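Local coordinates for alpha-L-rhamnosidase (Aspergillus terreus, PDB 6GSZ), which probably hydrolyses terminal non-reducing alpha-L-rhamnose residues from alpha-L-rhamnosides and binds calcium ions, at residues A[123-129]-A[220-226]; A[211-215]-A[262-266]. All coordinates share one frame. Numbering follows the deposited sequence.

Contact 1: residues A[123-129]-A[220-226]; sequences TEVDATH and RNIYGDT. With MAN (alpha-D-mannopyranose), chain B.
Two irregular loops run past each other in opposite directions here, with CA-CA distances of 5.7 Å for Thr123-Thr226 and 7.8 Å for Thr128-Arg220, and bury 334 Å² between them. Each has one residue in the left-handed helical region: Asp126 (59/41) and Asn221 (56/42). Set His129 first, with chi1 m and chi2 -60°. Its imidazole is held at both nitrogens: NE2 donates to Asn221 OD1 (2.7 Å, chi1 of Asn221 m), and ND1 donates to Glu124 OE1 at 2.8 Å, a His-carboxylate pair reached by Glu124 in m with chi2 near +87°. Arg121 takes the other carboxylate oxygen of Glu124 in a salt bridge. The loops lead into strands 132-140 and 228-237, which lie in different sheets of the galactose-binding-like beta-sandwich, so the contact joins the approaches to both sheets. Near the strand 228-237 end, Thr123 (chi1 t) donates OG1 to Asp225 O at 2.7 Å; Asp225 itself, chi1 p, receives Thr226 OG1 at OD1 (2.8 Å). At the other end Arg220 is bent rather than extended (p, t, p, chi4 -93°), which lays one guanidinium face on the Ala127-Thr128 peptide, with NH1 3.5 Å from Thr128 CA. Water 3 lies 2.8 Å from Arg220 NH1 and makes a weak bond to OG1 of Thr128, whose stronger partner is Glu206. Water 1 links Glu124 O (2.8 Å), Ala127 N (3.1 Å) and Asn221 ND2 (3.0 Å). A mannose of a glycan attached to the protein itself donates O4 to Arg220 O and O6 to Asn221 O, each at 2.8 Å.

Contact 2: residues A[211-215]-A[262-266]; sequences GRIGY and EIYDG
The three-residue turn of the beta-hairpin 258-262/266-270 packs against the loop that follows helix 207-210. Ile263, Tyr264 and Asp265 take helical phi/psi angles, and the hairpin closes through Glu262 N to Gly266 O (2.9 Å) and Gly266 N to Glu262 O (3.1 Å). Along 211-215, an extended path, Arg212 comes first: t, t, p, with chi4 81°. Its guanidinium edge meets the Asp265 carboxylate in a salt bridge, NH2 to OD1 3.2 Å, while one face lies over Tyr264 CD2. The stronger polar partners are Gln372 O for Arg212 NH2 and Lys374 N for Asp265 OD1. Water 4 joins Arg212 O (2.7 Å) to Tyr264 N (3.1 Å); waters 3 and 6 link Arg212 N and NE to Glu262 OE1. Ile213 (m, m) then sets CD1 4.2 Å from Ile263 CG1 and 4.4 Å from Tyr264 CZ. The CA-to-CB bond of Tyr264 points toward 211-215, and with chi1 m and chi2 -22° its hydroxyl reaches the Gly214 backbone; the OH also bonds to Glu466 O. At Gly214 (105/161) a CB would jam against the preceding carbonyl. Its N donates to Tyr264 OH at 2.8 Å, with an N-H...O angle of 163°.

In the fold
From the N terminus, 123-129 comes up before strand 132-140; the chain then builds much of the beta-sandwich, passes helix 207-210 and enters the long loop to strand 228-237. That loop supplies 211-215 to contact 2 and 220-226 to contact 1, which closes back across 90 residues. Contact 2 closes later, when hairpin 258-262/266-270 returns, so the two closures cross rather than nest. Their centres are 12 Å apart, yet the two contacts touch: Thr128 OG1 lies 3.2 Å from Glu262 CG, and water 3 serves both. Together they pack the start of the loop against the hairpin and its end against 123-129, linking the sandwich to the hairpin and, through Tyr264, to Glu466 of the glucose pocket.

Contact 1: residues A[123-129]-A[220-226]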
loop_
_atom_site.group_PDB
_atom_site.type_symbol
_atom_site.label_atom_id
_atom_site.label_comp_id
_atom_site.label_asym_id
_atom_site.label_seq_id
_atom_site.Cartn_x
_atom_site.Cartn_y
_atom_site.Cartn_z
ATOM N N THR A 123 33.028 8.778 -2.240
ATOM C CA THR A 123 31.813 8.762 -1.434
ATOM C C THR A 123 32.129 9.347 -0.035
ATOM O O THR A 123 33.250 9.258 0.504
ATOM C CB THR A 123 31.218 7.367 -1.357
ATOM O OG1 THR A 123 29.845 7.523 -1.002
ATOM C CG2 THR A 123 31.924 6.457 -0.381
ATOM N N GLU A 124 31.115 9.933 0.579
ATOM C CA GLU A 124 31.247 10.476 1.892
ATOM C C GLU A 124 31.384 9.346 2.918
ATOM O O GLU A 124 30.728 8.274 2.797
ATOM C CB GLU A 124 30.030 11.319 2.265
ATOM C CG GLU A 124 29.803 12.525 1.367
ATOM C CD GLU A 124 28.990 12.339 0.095
ATOM O OE1 GLU A 124 28.795 11.160 -0.338
ATOM O OE2 GLU A 124 28.523 13.400 -0.443
ATOM N N VAL A 125 32.144 9.629 3.972
ATOM C CA VAL A 125 32.382 8.722 5.092
ATOM C C VAL A 125 31.584 9.222 6.300
ATOM O O VAL A 125 31.634 10.393 6.693
ATOM C CB VAL A 125 33.878 8.640 5.434
ATOM C CG1 VAL A 125 34.113 7.767 6.662
ATOM C CG2 VAL A 125 34.665 8.106 4.242
ATOM N N ASP A 126 30.746 8.322 6.825
ATOM C CA ASP A 126 29.983 8.545 8.082
ATOM C C ASP A 126 29.113 9.792 7.903
ATOM O O ASP A 126 28.982 10.605 8.804
ATOM C CB ASP A 126 30.932 8.644 9.282
ATOM C CG ASP A 126 31.646 7.336 9.628
ATOM O OD1 ASP A 126 31.029 6.248 9.463
ATOM O OD2 ASP A 126 32.823 7.402 10.078
ATOM N N ALA A 127 28.504 9.934 6.713
ATOM C CA ALA A 127 27.708 11.144 6.421
ATOM C C ALA A 127 26.747 10.892 5.261
ATOM O O ALA A 127 26.963 9.996 4.446
ATOM C CB ALA A 127 28.597 12.352 6.149
ATOM N N THR A 128 25.747 11.769 5.150
ATOM C CA THR A 128 24.803 11.684 4.068
ATOM C C THR A 128 25.498 11.888 2.723
ATOM O O THR A 128 26.530 12.556 2.610
ATOM C CB THR A 128 23.650 12.675 4.287
ATOM O OG1 THR A 128 22.604 12.402 3.372
ATOM C CG2 THR A 128 24.013 14.129 4.114
ATOM N N HIS A 129 24.932 11.321 1.673
ATOM C CA HIS A 129 25.500 11.351 0.340
ATOM C C HIS A 129 24.862 12.452 -0.492
ATOM O O HIS A 129 23.667 12.440 -0.801
ATOM C CB HIS A 129 25.346 10.005 -0.354
ATOM C CG HIS A 129 26.025 8.907 0.376
ATOM N ND1 HIS A 129 27.387 8.923 0.610
ATOM C CD2 HIS A 129 25.561 7.827 1.018
ATOM C CE1 HIS A 129 27.735 7.862 1.304
ATOM N NE2 HIS A 129 26.610 7.142 1.546
ATOM N N ARG A 220 23.113 4.273 8.424
ATOM C CA ARG A 220 23.221 4.587 7.026
ATOM C C ARG A 220 24.048 3.516 6.310
ATOM O O ARG A 220 24.619 2.602 6.939
ATOM C CB ARG A 220 23.731 5.997 6.766
ATOM C CG ARG A 220 25.153 6.227 7.217
ATOM C CD ARG A 220 25.726 7.598 6.793
ATOM N NE ARG A 220 25.218 8.683 7.635
ATOM C CZ ARG A 220 24.153 9.429 7.384
ATOM N NH1 ARG A 220 23.502 9.329 6.230
ATOM N NH2 ARG A 220 23.698 10.244 8.308
ATOM N N ASN A 221 24.107 3.636 4.974
ATOM C CA ASN A 221 24.911 2.721 4.144
ATOM C C ASN A 221 24.510 1.265 4.370
ATOM O O ASN A 221 25.366 0.365 4.411
ATOM C CB ASN A 221 26.413 2.940 4.376
ATOM C CG ASN A 221 26.825 4.347 4.036
ATOM O OD1 ASN A 221 26.383 4.869 3.015
ATOM N ND2 ASN A 221 27.702 4.935 4.858
ATOM N N ILE A 222 23.186 1.021 4.459
ATOM C CA ILE A 222 22.725 -0.306 4.857
ATOM C C ILE A 222 23.013 -1.335 3.740
ATOM O O ILE A 222 23.457 -2.479 4.008
ATOM C CB ILE A 222 21.227 -0.280 5.233
ATOM C CG1 ILE A 222 21.038 0.543 6.517
ATOM C CG2 ILE A 222 20.678 -1.682 5.420
ATOM C CD1 ILE A 222 19.594 0.851 6.870
ATOM N N TYR A 223 22.718 -0.947 2.498
ATOM C CA TYR A 223 22.830 -1.851 1.353
ATOM C C TYR A 223 24.129 -1.651 0.568
ATOM O O TYR A 223 24.594 -2.542 -0.151
ATOM C CB TYR A 223 21.629 -1.704 0.421
ATOM C CG TYR A 223 20.343 -2.071 1.103
ATOM C CD1 TYR A 223 19.912 -3.392 1.132
ATOM C CD2 TYR A 223 19.565 -1.124 1.751
ATOM C CE1 TYR A 223 18.725 -3.748 1.751
ATOM C CE2 TYR A 223 18.381 -1.485 2.389
ATOM C CZ TYR A 223 17.961 -2.799 2.389
ATOM O OH TYR A 223 16.748 -3.124 2.968
ATOM N N GLY A 224 24.751 -0.481 0.739
ATOM C CA GLY A 224 25.980 -0.049 0.064
ATOM C C GLY A 224 26.276 1.339 0.555
ATOM O O GLY A 224 25.488 1.954 1.228
ATOM N N ASP A 225 27.469 1.838 0.198
ATOM C CA ASP A 225 27.899 3.146 0.696
ATOM C C ASP A 225 28.147 4.121 -0.437
ATOM O O ASP A 225 28.695 5.213 -0.160
ATOM C CB ASP A 225 29.148 3.036 1.567
ATOM C CG ASP A 225 30.413 2.596 0.870
ATOM O OD1 ASP A 225 30.387 2.324 -0.337
ATOM O OD2 ASP A 225 31.446 2.631 1.559
ATOM N N THR A 226 27.814 3.768 -1.678
ATOM C CA THR A 226 28.183 4.549 -2.869
ATOM C C THR A 226 26.968 4.685 -3.810
ATOM O O THR A 226 26.303 3.694 -4.125
ATOM C CB THR A 226 29.387 3.926 -3.582
ATOM O OG1 THR A 226 30.478 3.855 -2.663
ATOM C CG2 THR A 226 29.812 4.758 -4.782
HETATM C C1 MAN B . 28.377 -0.990 10.257
HETATM C C2 MAN B . 27.789 0.240 10.939
HETATM C C3 MAN B . 26.322 0.420 10.564
HETATM C C4 MAN B . 26.168 0.387 9.027
HETATM C C5 MAN B . 26.776 -0.912 8.473
HETATM C C6 MAN B . 26.534 -0.986 6.958
HETATM O O2 MAN B . 28.538 1.397 10.564
HETATM O O3 MAN B . 25.850 1.619 11.137
HETATM O O4 MAN B . 24.811 0.356 8.582
HETATM O O5 MAN B . 28.167 -0.969 8.841
HETATM O O6 MAN B . 27.291 0.102 6.463
HETATM O O HOH W 1 28.532 7.752 4.495
HETATM O O HOH W 2 31.314 5.476 3.309
HETATM O O HOH W 3 20.951 10.191 5.470
#

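Contact 2: residues A[211-215]-A[262-266]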
loop_
_atom_site.group_PDB
_atom_site.type_symbol
_atom_site.label_atom_id
_atom_site.label_comp_id
_atom_site.label_asym_id
_atom_site.label_seq_id
_atom_site.Cartn_x
_atom_site.Cartn_y
_atom_site.Cartn_z
ATOM N N GLY A 211 20.819 5.785 2.570
ATOM C CA GLY A 211 20.451 6.785 3.513
ATOM C C GLY A 211 20.339 6.296 4.946
ATOM O O GLY A 211 20.365 5.108 5.241
ATOM N N ARG A 212 20.154 7.250 5.855
ATOM C CA ARG A 212 19.958 6.961 7.280
ATOM C C ARG A 212 18.505 6.493 7.513
ATOM O O ARG A 212 17.596 7.275 7.371
ATOM C CB ARG A 212 20.304 8.166 8.154
ATOM C CG ARG A 212 20.329 7.861 9.645
ATOM C CD ARG A 212 20.715 9.098 10.465
ATOM N NE ARG A 212 19.794 10.211 10.289
ATOM C CZ ARG A 212 18.614 10.356 10.903
ATOM N NH1 ARG A 212 18.281 9.533 11.891
ATOM N NH2 ARG A 212 17.833 11.381 10.545
ATOM N N ILE A 213 18.358 5.215 7.876
ATOM C CA ILE A 213 17.041 4.611 8.032
ATOM C C ILE A 213 17.015 3.933 9.405
ATOM O O ILE A 213 17.979 3.309 9.837
ATOM C CB ILE A 213 16.705 3.650 6.865
ATOM C CG1 ILE A 213 16.787 4.309 5.486
ATOM C CG2 ILE A 213 15.361 2.956 7.028
ATOM C CD1 ILE A 213 15.778 5.418 5.283
ATOM N N GLY A 214 15.833 3.968 10.028
ATOM C CA GLY A 214 15.647 3.415 11.371
ATOM C C GLY A 214 15.537 4.464 12.457
ATOM O O GLY A 214 16.033 5.577 12.298
ATOM N N TYR A 215 14.991 4.058 13.608
ATOM C CA TYR A 215 14.804 4.915 14.742
ATOM C C TYR A 215 16.023 4.804 15.669
ATOM O O TYR A 215 16.954 4.030 15.423
ATOM C CB TYR A 215 13.480 4.581 15.448
ATOM C CG TYR A 215 13.183 3.123 15.642
ATOM C CD1 TYR A 215 13.716 2.400 16.689
ATOM C CD2 TYR A 215 12.295 2.476 14.816
ATOM C CE1 TYR A 215 13.433 1.052 16.872
ATOM C CE2 TYR A 215 12.029 1.129 14.961
ATOM C CZ TYR A 215 12.553 0.423 16.023
ATOM O OH TYR A 215 12.247 -0.904 16.180
ATOM N N GLU A 262 17.470 13.598 1.909
ATOM C CA GLU A 262 17.398 12.477 2.856
ATOM C C GLU A 262 15.925 12.231 3.161
ATOM O O GLU A 262 15.179 13.166 3.338
ATOM C CB GLU A 262 18.121 12.815 4.160
ATOM C CG GLU A 262 19.546 13.252 3.972
ATOM C CD GLU A 262 20.150 13.604 5.301
ATOM O OE1 GLU A 262 20.295 12.683 6.157
ATOM O OE2 GLU A 262 20.542 14.813 5.454
ATOM N N ILE A 263 15.561 10.943 3.232
ATOM C CA ILE A 263 14.182 10.510 3.525
ATOM C C ILE A 263 13.697 11.254 4.778
ATOM O O ILE A 263 12.626 11.893 4.795
ATOM C CB ILE A 263 14.106 8.972 3.701
ATOM C CG1 ILE A 263 14.472 8.201 2.423
ATOM C CG2 ILE A 263 12.750 8.543 4.227
ATOM C CD1 ILE A 263 13.601 8.481 1.215
ATOM N N TYR A 264 14.470 11.110 5.875
ATOM C CA TYR A 264 14.016 11.657 7.172
ATOM C C TYR A 264 14.267 13.153 7.313
ATOM O O TYR A 264 13.382 13.949 7.700
ATOM C CB TYR A 264 14.638 10.951 8.373
ATOM C CG TYR A 264 14.293 9.488 8.540
ATOM C CD1 TYR A 264 13.164 8.886 7.973
ATOM C CD2 TYR A 264 15.143 8.690 9.276
ATOM C CE1 TYR A 264 12.915 7.534 8.181
ATOM C CE2 TYR A 264 14.895 7.358 9.505
ATOM C CZ TYR A 264 13.763 6.762 8.952
ATOM O OH TYR A 264 13.567 5.420 9.160
ATOM N N ASP A 265 15.502 13.588 7.036
ATOM C CA ASP A 265 15.834 14.960 7.399
ATOM C C ASP A 265 15.395 16.018 6.383
ATOM O O ASP A 265 15.183 17.158 6.774
ATOM C CB ASP A 265 17.304 15.113 7.770
ATOM C CG ASP A 265 17.660 14.580 9.157
ATOM O OD1 ASP A 265 16.722 14.300 9.971
ATOM O OD2 ASP A 265 18.892 14.396 9.416
ATOM N N GLY A 266 15.226 15.656 5.113
ATOM C CA GLY A 266 14.777 16.560 4.083
ATOM C C GLY A 266 15.889 16.885 3.088
ATOM O O GLY A 266 16.906 16.214 3.004
HETATM O O HOH W 4 17.071 9.508 5.970
HETATM O O HOH W 5 17.879 11.788 7.418
HETATM O O HOH W 3 20.951 10.191 5.470
HETATM O O HOH W 6 21.358 11.998 8.562
#